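Local coordinates for protein transaminase (Bacillus megaterium, PDB 5G0A) that probably transfers amino groups between amines or amino acids and carbonyl compounds with S selectivity, using bound pyridoxal-5'-phosphate as its cofactor, at residues K76-R81 against T91-K96; S194-Q199 against G203-D208; N210-S215 against I252-K257. All coordinates share one frame; numbering follows the deposited sequence.

Contact 1: K76-R81 against T91-K96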
loop_
_atom_site.group_PDB
_atom_site.type_symbol
_atom_site.label_atom_id
_atom_site.label_comp_id
_atom_site.label_asym_id
_atom_site.label_seq_id
_atom_site.Cartn_x
_atom_site.Cartn_y
_atom_site.Cartn_z
ATOM N N LYS B 76 -14.781 -29.352 -31.910
ATOM C CA LYS B 76 -14.953 -30.811 -31.865
ATOM C C LYS B 76 -13.743 -31.502 -32.514
ATOM O O LYS B 76 -13.284 -32.531 -32.027
ATOM C CB LYS B 76 -16.257 -31.236 -32.552
ATOM C CG LYS B 76 -17.513 -30.853 -31.790
ATOM C CD LYS B 76 -18.762 -31.292 -32.572
ATOM C CE LYS B 76 -20.026 -30.836 -31.855
ATOM N NZ LYS B 76 -21.278 -31.209 -32.589
ATOM N N GLU B 77 -13.229 -30.924 -33.601
ATOM C CA GLU B 77 -12.022 -31.431 -34.256
ATOM C C GLU B 77 -10.790 -31.424 -33.346
ATOM O O GLU B 77 -10.046 -32.386 -33.308
ATOM C CB GLU B 77 -11.708 -30.665 -35.544
ATOM C CG GLU B 77 -12.288 -31.247 -36.820
ATOM C CD GLU B 77 -11.353 -31.068 -38.017
ATOM O OE1 GLU B 77 -10.434 -30.221 -37.958
ATOM O OE2 GLU B 77 -11.521 -31.789 -39.024
ATOM N N ALA B 78 -10.559 -30.327 -32.626
ATOM C CA ALA B 78 -9.405 -30.247 -31.721
ATOM C C ALA B 78 -9.460 -31.330 -30.631
ATOM O O ALA B 78 -8.433 -31.799 -30.145
ATOM C CB ALA B 78 -9.340 -28.871 -31.063
ATOM N N LEU B 79 -10.672 -31.667 -30.215
ATOM C CA LEU B 79 -10.889 -32.711 -29.212
ATOM C C LEU B 79 -10.553 -34.140 -29.700
ATOM O O LEU B 79 -10.501 -35.066 -28.889
ATOM C CB LEU B 79 -12.323 -32.645 -28.694
ATOM C CG LEU B 79 -12.722 -31.422 -27.838
ATOM C CD1 LEU B 79 -14.246 -31.343 -27.764
ATOM C CD2 LEU B 79 -12.090 -31.391 -26.452
ATOM N N ASP B 80 -10.323 -34.319 -31.006
ATOM C CA ASP B 80 -9.746 -35.583 -31.504
ATOM C C ASP B 80 -8.294 -35.724 -31.077
ATOM O O ASP B 80 -7.751 -36.842 -31.022
ATOM C CB ASP B 80 -9.781 -35.637 -33.039
ATOM C CG ASP B 80 -11.177 -35.845 -33.600
ATOM O OD1 ASP B 80 -12.085 -36.274 -32.855
ATOM O OD2 ASP B 80 -11.349 -35.580 -34.811
ATOM N N ARG B 81 -7.652 -34.588 -30.777
ATOM C CA ARG B 81 -6.218 -34.592 -30.484
ATOM C C ARG B 81 -5.878 -34.269 -29.025
ATOM O O ARG B 81 -4.927 -34.823 -28.461
ATOM C CB ARG B 81 -5.487 -33.606 -31.407
ATOM C CG ARG B 81 -5.366 -34.092 -32.857
ATOM C CD ARG B 81 -5.021 -32.932 -33.780
ATOM N NE ARG B 81 -3.766 -32.329 -33.360
ATOM C CZ ARG B 81 -3.386 -31.080 -33.612
ATOM N NH1 ARG B 81 -4.150 -30.250 -34.320
ATOM N NH2 ARG B 81 -2.223 -30.670 -33.143
ATOM N N THR B 91 1.838 -25.923 -29.592
ATOM C CA THR B 91 0.803 -26.518 -30.435
ATOM C C THR B 91 0.596 -25.688 -31.682
ATOM O O THR B 91 0.965 -24.510 -31.742
ATOM C CB THR B 91 -0.552 -26.672 -29.700
ATOM O OG1 THR B 91 -1.150 -25.378 -29.475
ATOM C CG2 THR B 91 -0.387 -27.437 -28.374
ATOM N N ASP B 92 0.004 -26.317 -32.696
ATOM C CA ASP B 92 -0.341 -25.601 -33.912
ATOM C C ASP B 92 -1.375 -24.513 -33.626
ATOM O O ASP B 92 -1.273 -23.407 -34.137
ATOM C CB ASP B 92 -0.861 -26.565 -34.987
ATOM C CG ASP B 92 -2.041 -27.410 -34.514
ATOM O OD1 ASP B 92 -2.042 -27.876 -33.357
ATOM O OD2 ASP B 92 -2.972 -27.613 -35.320
ATOM N N TYR B 93 -2.352 -24.819 -32.778
ATOM C CA TYR B 93 -3.454 -23.887 -32.548
ATOM C C TYR B 93 -2.978 -22.597 -31.872
ATOM O O TYR B 93 -3.398 -21.487 -32.247
ATOM C CB TYR B 93 -4.535 -24.526 -31.684
ATOM C CG TYR B 93 -5.273 -25.678 -32.329
ATOM C CD1 TYR B 93 -5.898 -25.533 -33.571
ATOM C CD2 TYR B 93 -5.372 -26.896 -31.674
ATOM C CE1 TYR B 93 -6.587 -26.600 -34.157
ATOM C CE2 TYR B 93 -6.059 -27.969 -32.244
ATOM C CZ TYR B 93 -6.668 -27.812 -33.481
ATOM O OH TYR B 93 -7.375 -28.889 -34.030
ATOM N N LYS B 94 -2.108 -22.737 -30.881
ATOM C CA LYS B 94 -1.635 -21.538 -30.150
ATOM C C LYS B 94 -0.766 -20.647 -31.067
ATOM O O LYS B 94 -0.941 -19.420 -31.117
ATOM C CB LYS B 94 -0.882 -21.948 -28.882
ATOM C CG LYS B 94 -0.499 -20.767 -27.977
ATOM C CD LYS B 94 0.246 -21.217 -26.731
ATOM C CE LYS B 94 1.631 -21.817 -27.049
ATOM N NZ LYS B 94 2.304 -22.262 -25.793
ATOM N N ALA B 95 0.143 -21.270 -31.814
ATOM C CA ALA B 95 1.059 -20.495 -32.675
ATOM C C ALA B 95 0.272 -19.833 -33.810
ATOM O O ALA B 95 0.529 -18.681 -34.172
ATOM C CB ALA B 95 2.166 -21.397 -33.218
ATOM N N LYS B 96 -0.707 -20.559 -34.342
ATOM C CA LYS B 96 -1.532 -20.055 -35.428
ATOM C C LYS B 96 -2.361 -18.868 -34.953
ATOM O O LYS B 96 -2.483 -17.880 -35.665
ATOM C CB LYS B 96 -2.457 -21.145 -35.966
ATOM C CG LYS B 96 -3.303 -20.697 -37.143
ATOM C CD LYS B 96 -3.938 -21.928 -37.767
ATOM C CE LYS B 96 -5.317 -21.604 -38.287
ATOM N NZ LYS B 96 -6.051 -22.802 -38.806
#
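Charge pairing between Arg81 and Asp92 is the polar half of this contact. The guanidinium meets the carboxylate end-on with two nitrogens: Arg81 NH2 donates to Asp92 OD1 at 2.8 Å, and Arg81 NH1 to Asp92 OD2 at 3.1 Å. Both oxygens lie close to the guanidinium plane, but the carboxylate is turned 43° against it. As a result OD2 is met on its syn side, whereas OD1 is approached from above the carboxylate plane. A bend at chi3 (59°) turns the end of the arginine chain toward the start of helix 92-105. Arg81 NE is used as well, donating to the carbonyl of Glu37 of the second subunit.

The packing centres on Tyr93. Its ring reaches the C-terminal part of helix 69-78, where Ala78 CB lies 3.6 Å from Tyr93 CE2 and Tyr93 OH stands 3.4 Å from Ala78 CA. The small alanine suits so close an approach. Asp92 OD2 sits 3.9 Å above the centre of the ring, and Ala339 of helix 335-350 touches both Ala78 and Tyr93.

At the helix start, Thr91 is the N-cap, its OG1 accepting from Lys94 N at 3.1 Å. Asp92 follows it in the first turn, where a negative charge would probably be favoured by the helix dipole; the two-nitrogen grip thus ties the chain just past Ala78 to the start of helix 92-105, beside the subunit interface.

Contact 2: S194-Q199 against G203-D208. Unlike the reference sequence in segment 203-208: Leu205 (reference Cys).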
loop_
_atom_site.group_PDB
_atom_site.type_symbol
_atom_site.label_atom_id
_atom_site.label_comp_id
_atom_site.label_asym_id
_atom_site.label_seq_id
_atom_site.Cartn_x
_atom_site.Cartn_y
_atom_site.Cartn_z
ATOM N N SER B 194 -12.080 11.405 -16.757
ATOM C CA SER B 194 -12.680 10.755 -17.905
ATOM C C SER B 194 -12.591 11.710 -19.115
ATOM O O SER B 194 -12.535 12.941 -18.941
ATOM C CB SER B 194 -14.130 10.393 -17.594
ATOM O OG SER B 194 -14.915 11.545 -17.437
ATOM N N PRO B 195 -12.588 11.156 -20.337
ATOM C CA PRO B 195 -12.572 12.011 -21.526
ATOM C C PRO B 195 -13.746 12.986 -21.624
ATOM O O PRO B 195 -13.636 13.998 -22.313
ATOM C CB PRO B 195 -12.669 11.002 -22.678
ATOM C CG PRO B 195 -12.090 9.757 -22.128
ATOM C CD PRO B 195 -12.542 9.720 -20.695
ATOM N N ASN B 196 -14.855 12.679 -20.957
ATOM C CA ASN B 196 -16.083 13.473 -21.060
ATOM C C ASN B 196 -16.311 14.425 -19.886
ATOM O O ASN B 196 -17.396 14.993 -19.747
ATOM C CB ASN B 196 -17.303 12.553 -21.198
ATOM C CG ASN B 196 -17.520 12.062 -22.623
ATOM O OD1 ASN B 196 -16.830 12.477 -23.560
ATOM N ND2 ASN B 196 -18.499 11.181 -22.793
ATOM N N MET B 197 -15.295 14.589 -19.046
ATOM C CA MET B 197 -15.473 15.230 -17.740
ATOM C C MET B 197 -15.727 16.737 -17.798
ATOM O O MET B 197 -16.515 17.261 -17.005
ATOM C CB MET B 197 -14.272 14.929 -16.834
ATOM C CG MET B 197 -14.566 15.073 -15.350
ATOM S SD MET B 197 -13.463 14.083 -14.326
ATOM C CE MET B 197 -14.118 14.449 -12.694
ATOM N N PHE B 198 -15.061 17.427 -18.722
ATOM C CA PHE B 198 -15.201 18.880 -18.848
ATOM C C PHE B 198 -15.973 19.294 -20.101
ATOM O O PHE B 198 -15.385 19.458 -21.171
ATOM C CB PHE B 198 -13.826 19.540 -18.834
ATOM C CG PHE B 198 -12.966 19.103 -17.680
ATOM C CD1 PHE B 198 -13.273 19.498 -16.379
ATOM C CD2 PHE B 198 -11.874 18.263 -17.889
ATOM C CE1 PHE B 198 -12.490 19.082 -15.312
ATOM C CE2 PHE B 198 -11.084 17.846 -16.827
ATOM C CZ PHE B 198 -11.390 18.260 -15.540
ATOM N N GLN B 199 -17.283 19.477 -19.943
ATOM C CA GLN B 199 -18.178 19.818 -21.051
ATOM C C GLN B 199 -18.769 21.211 -20.879
ATOM O O GLN B 199 -18.839 21.729 -19.766
ATOM C CB GLN B 199 -19.328 18.811 -21.143
ATOM C CG GLN B 199 -18.906 17.375 -21.416
ATOM C CD GLN B 199 -20.071 16.478 -21.797
ATOM O OE1 GLN B 199 -21.026 16.913 -22.444
ATOM N NE2 GLN B 199 -19.990 15.212 -21.406
ATOM N N GLY B 203 -22.419 20.940 -25.145
ATOM C CA GLY B 203 -21.918 19.567 -25.181
ATOM C C GLY B 203 -20.495 19.453 -25.700
ATOM O O GLY B 203 -19.979 18.347 -25.866
ATOM N N ASN B 204 -19.865 20.597 -25.960
ATOM C CA ASN B 204 -18.491 20.638 -26.459
ATOM C C ASN B 204 -17.504 20.373 -25.331
ATOM O O ASN B 204 -17.690 20.864 -24.216
ATOM C CB ASN B 204 -18.160 22.002 -27.073
ATOM C CG ASN B 204 -19.178 22.464 -28.101
ATOM O OD1 ASN B 204 -19.622 21.695 -28.953
ATOM N ND2 ASN B 204 -19.536 23.744 -28.032
ATOM N N LEU B 205 -16.455 19.605 -25.627
ATOM C CA LEU B 205 -15.412 19.314 -24.642
ATOM C C LEU B 205 -14.397 20.445 -24.587
ATOM O O LEU B 205 -13.899 20.883 -25.622
ATOM C CB LEU B 205 -14.713 17.979 -24.945
ATOM C CG LEU B 205 -15.429 16.658 -24.635
ATOM C CD1 LEU B 205 -15.922 16.614 -23.196
ATOM C CD2 LEU B 205 -16.574 16.374 -25.605
ATOM N N LEU B 206 -14.094 20.904 -23.372
ATOM C CA LEU B 206 -13.223 22.059 -23.158
ATOM C C LEU B 206 -11.753 21.820 -23.528
ATOM O O LEU B 206 -11.173 20.793 -23.178
ATOM C CB LEU B 206 -13.309 22.525 -21.702
ATOM C CG LEU B 206 -14.609 23.096 -21.119
ATOM C CD1 LEU B 206 -14.402 23.370 -19.642
ATOM C CD2 LEU B 206 -15.052 24.365 -21.828
ATOM N N LYS B 207 -11.174 22.788 -24.237
ATOM C CA LYS B 207 -9.760 22.788 -24.617
ATOM C C LYS B 207 -9.105 24.064 -24.105
ATOM O O LYS B 207 -9.776 25.085 -23.938
ATOM C CB LYS B 207 -9.587 22.742 -26.139
ATOM C CG LYS B 207 -10.372 21.672 -26.876
ATOM C CD LYS B 207 -10.043 21.720 -28.360
ATOM C CE LYS B 207 -10.616 20.525 -29.104
ATOM N NZ LYS B 207 -9.953 20.344 -30.425
ATOM N N ASP B 208 -7.798 24.010 -23.859
ATOM C CA ASP B 208 -7.053 25.214 -23.501
ATOM C C ASP B 208 -6.661 25.973 -24.772
ATOM O O ASP B 208 -6.855 25.468 -25.884
ATOM C CB ASP B 208 -5.842 24.886 -22.609
ATOM C CG ASP B 208 -4.661 24.300 -23.376
ATOM O OD1 ASP B 208 -4.800 23.925 -24.560
ATOM O OD2 ASP B 208 -3.571 24.214 -22.775
#
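Within the long loop between strand 189-192 and helix 214-226, a single beta bridge pairs Gln199 with Leu205 across a short reversal of the chain. Its hydrogen bond runs from Leu206 N to Phe198 O, 2.9 Å long and nearly straight at 173°. Two CA-H...O contacts support it: Leu205 CA lies 3.5 Å from Phe198 O, and Gln199 CA lies 3.4 Å from Asn204 O.

Gln199 and Leu205 run side by side, pointing the same way, with Gln199 CG 3.6 Å from Leu205 CD1. The same methyl reaches back to Pro195 O at 3.6 Å, a place filled by a leucine where the reference sequence has cysteine. Gln199 also reaches back along its own segment, extended beyond CG, and its NE2 donates to Asn196 O at 3.1 Å, on a lone pair and in the carbonyl plane; an amide N-H2 suits a backbone carbonyl acceptor. Leu206 CD1 packs on Phe198 CB at 4.0 Å, and both side chains rest on Leu214, while the Phe198 ring meets Phe198 of the third subunit.

Gly203, at phi 116°, takes a backbone shape in which a side chain would hit the preceding carbonyl. Asp200 holds the turn by accepting from Gly203 N and Asn204 ND2. A type I turn from Ser194 to Met197 leads into this single-bridge reversal in the loop joining a strand to the next helix of the alpha/beta domain.

Contact 3: N210-S215 against I252-K257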
loop_
_atom_site.group_PDB
_atom_site.type_symbol
_atom_site.label_atom_id
_atom_site.label_comp_id
_atom_site.label_asym_id
_atom_site.label_seq_id
_atom_site.Cartn_x
_atom_site.Cartn_y
_atom_site.Cartn_z
ATOM N N ASN B 210 -3.951 26.394 -26.175
ATOM C CA ASN B 210 -3.035 25.592 -26.992
ATOM C C ASN B 210 -3.710 24.438 -27.761
ATOM O O ASN B 210 -3.077 23.798 -28.605
ATOM C CB ASN B 210 -1.873 25.063 -26.135
ATOM C CG ASN B 210 -0.909 26.160 -25.693
ATOM O OD1 ASN B 210 -0.996 27.311 -26.130
ATOM N ND2 ASN B 210 0.029 25.797 -24.821
ATOM N N GLY B 211 -4.985 24.178 -27.465
ATOM C CA GLY B 211 -5.766 23.154 -28.175
ATOM C C GLY B 211 -5.806 21.795 -27.485
ATOM O O GLY B 211 -6.467 20.865 -27.958
ATOM N N GLU B 212 -5.102 21.688 -26.362
ATOM C CA GLU B 212 -5.072 20.469 -25.552
ATOM C C GLU B 212 -6.399 20.319 -24.800
ATOM O O GLU B 212 -6.856 21.253 -24.140
ATOM C CB GLU B 212 -3.900 20.543 -24.571
ATOM C CG GLU B 212 -3.645 19.287 -23.749
ATOM C CD GLU B 212 -2.513 19.453 -22.751
ATOM O OE1 GLU B 212 -2.294 20.580 -22.245
ATOM O OE2 GLU B 212 -1.839 18.449 -22.453
ATOM N N LEU B 213 -7.036 19.154 -24.927
ATOM C CA LEU B 213 -8.239 18.876 -24.152
ATOM C C LEU B 213 -7.892 19.015 -22.677
ATOM O O LEU B 213 -6.809 18.608 -22.241
ATOM C CB LEU B 213 -8.784 17.475 -24.459
ATOM C CG LEU B 213 -9.484 17.259 -25.803
ATOM C CD1 LEU B 213 -9.741 15.772 -26.039
ATOM C CD2 LEU B 213 -10.797 18.019 -25.875
ATOM N N LEU B 214 -8.804 19.608 -21.910
ATOM C CA LEU B 214 -8.582 19.831 -20.484
ATOM C C LEU B 214 -8.369 18.514 -19.730
ATOM O O LEU B 214 -7.548 18.442 -18.808
ATOM C CB LEU B 214 -9.736 20.629 -19.860
ATOM C CG LEU B 214 -9.533 22.132 -19.617
ATOM C CD1 LEU B 214 -9.057 22.882 -20.851
ATOM C CD2 LEU B 214 -10.805 22.763 -19.059
ATOM N N SER B 215 -9.120 17.489 -20.123
ATOM C CA SER B 215 -8.919 16.152 -19.567
ATOM C C SER B 215 -7.476 15.688 -19.749
ATOM O O SER B 215 -6.867 15.169 -18.805
ATOM C CB SER B 215 -9.892 15.149 -20.194
ATOM O OG SER B 215 -9.624 15.036 -21.574
ATOM N N ILE B 252 -8.071 10.392 -27.903
ATOM C CA ILE B 252 -7.115 9.302 -28.112
ATOM C C ILE B 252 -5.834 9.750 -28.843
ATOM O O ILE B 252 -4.731 9.463 -28.389
ATOM C CB ILE B 252 -7.788 8.045 -28.761
ATOM C CG1 ILE B 252 -8.762 7.382 -27.761
ATOM C CG2 ILE B 252 -6.733 7.049 -29.247
ATOM C CD1 ILE B 252 -8.086 6.804 -26.493
ATOM N N PRO B 253 -5.966 10.489 -29.963
ATOM C CA PRO B 253 -4.730 11.014 -30.532
ATOM C C PRO B 253 -3.934 11.865 -29.538
ATOM O O PRO B 253 -2.696 11.801 -29.524
ATOM C CB PRO B 253 -5.224 11.851 -31.744
ATOM C CG PRO B 253 -6.508 11.199 -32.129
ATOM C CD PRO B 253 -7.133 10.738 -30.831
ATOM N N GLN B 254 -4.626 12.635 -28.699
ATOM C CA GLN B 254 -3.909 13.454 -27.717
ATOM C C GLN B 254 -3.230 12.628 -26.620
ATOM O O GLN B 254 -2.157 12.981 -26.155
ATOM C CB GLN B 254 -4.802 14.542 -27.140
ATOM C CG GLN B 254 -4.925 15.729 -28.087
ATOM C CD GLN B 254 -5.647 16.917 -27.463
ATOM O OE1 GLN B 254 -5.719 17.063 -26.245
ATOM N NE2 GLN B 254 -6.170 17.789 -28.318
ATOM N N ILE B 255 -3.854 11.523 -26.225
ATOM C CA ILE B 255 -3.221 10.618 -25.260
ATOM C C ILE B 255 -1.998 9.927 -25.849
ATOM O O ILE B 255 -0.981 9.773 -25.165
ATOM C CB ILE B 255 -4.234 9.589 -24.693
ATOM C CG1 ILE B 255 -5.201 10.271 -23.707
ATOM C CG2 ILE B 255 -3.517 8.384 -24.064
ATOM C CD1 ILE B 255 -4.591 10.874 -22.437
ATOM N N ARG B 256 -2.080 9.527 -27.118
ATOM C CA ARG B 256 -0.950 8.884 -27.765
ATOM C C ARG B 256 0.246 9.846 -27.812
ATOM O O ARG B 256 1.370 9.474 -27.489
ATOM C CB ARG B 256 -1.333 8.387 -29.171
ATOM C CG ARG B 256 -0.148 7.945 -30.016
ATOM C CD ARG B 256 0.454 6.600 -29.612
ATOM N NE ARG B 256 1.209 6.653 -28.350
ATOM C CZ ARG B 256 1.842 5.614 -27.802
ATOM N NH1 ARG B 256 1.852 4.422 -28.385
ATOM N NH2 ARG B 256 2.493 5.778 -26.652
ATOM N N LYS B 257 -0.033 11.079 -28.231
ATOM C CA LYS B 257 0.970 12.139 -28.289
ATOM C C LYS B 257 1.555 12.455 -26.906
ATOM O O LYS B 257 2.769 12.499 -26.754
ATOM C CB LYS B 257 0.355 13.393 -28.931
ATOM C CG LYS B 257 1.311 14.572 -29.058
ATOM C CD LYS B 257 0.780 15.567 -30.093
ATOM C CE LYS B 257 1.555 16.883 -30.072
ATOM N NZ LYS B 257 1.242 17.717 -28.873
#
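With CG anti to its own carbonyl carbon (chi1 -80°) and the chain extended beyond it, Gln254 carries its amide straight out from helix 251-262 to the backbone that leads into helix 214-226. There the amide uses both ends. Leu213 N donates to Gln254 OE1 at 2.8 Å, in the carbonyl plane and on a lone pair. Gln254 NE2 in turn donates to Gly211 O at 3.1 Å, a more bent bond at 141°, with that oxygen tilted 25° from the amide plane. Two bonds of opposite sense fix the rotation of the amide, and glutamine suits the place because it offers a donor and an acceptor side by side without a charge.

The rest of the contact gathers about OE1. Glu212 CA lies 3.5 Å from it, and Leu213 CB comes within 3.6 Å, the leucine chain crossing the glutamine at about a right angle. The carboxylate of Glu212 forms a salt bridge with Arg220, and its backbone N donates to Asp208 OD1. The positive phi of Gly211 suits a residue without CB. Were this glutamine replaced by an alanine, Leu213 N and Gly211 O would probably lose their shared mate, and the loop entering the helix could shift more easily.

Ile255, one residue on, packs on Trp266 of strand 265-269. Leu213 is the N-cap residue, so a side chain from one helix is bonded to the backbone at the threshold of another, within the layering of helices against a central seven-stranded mixed sheet that characterises the large domain of fold-type I aminotransferases.

How the contacts relate
Contacts 2 and 3 are neighbours, with centres 11 Å apart, and they meet through Leu214: its backbone N lies 2.9 Å from Leu206 O, a probable hydrogen bond, and the Phe198 ring packs against the start of the same helix, with CD2 3.6 Å from Ser215 N. The loop bridged in contact 2 therefore leads on, a few residues later, into the helix whose entry contact 3 holds. Contact 1 stands apart, its centre 48 Å from that of contact 2 and 44 Å from that of contact 3. It adjoins the second subunit, whereas contact 2 touches the third. The side chain of Pro195 in contact 2 is about 13 Å from a bound pyridoxal-5'-phosphate.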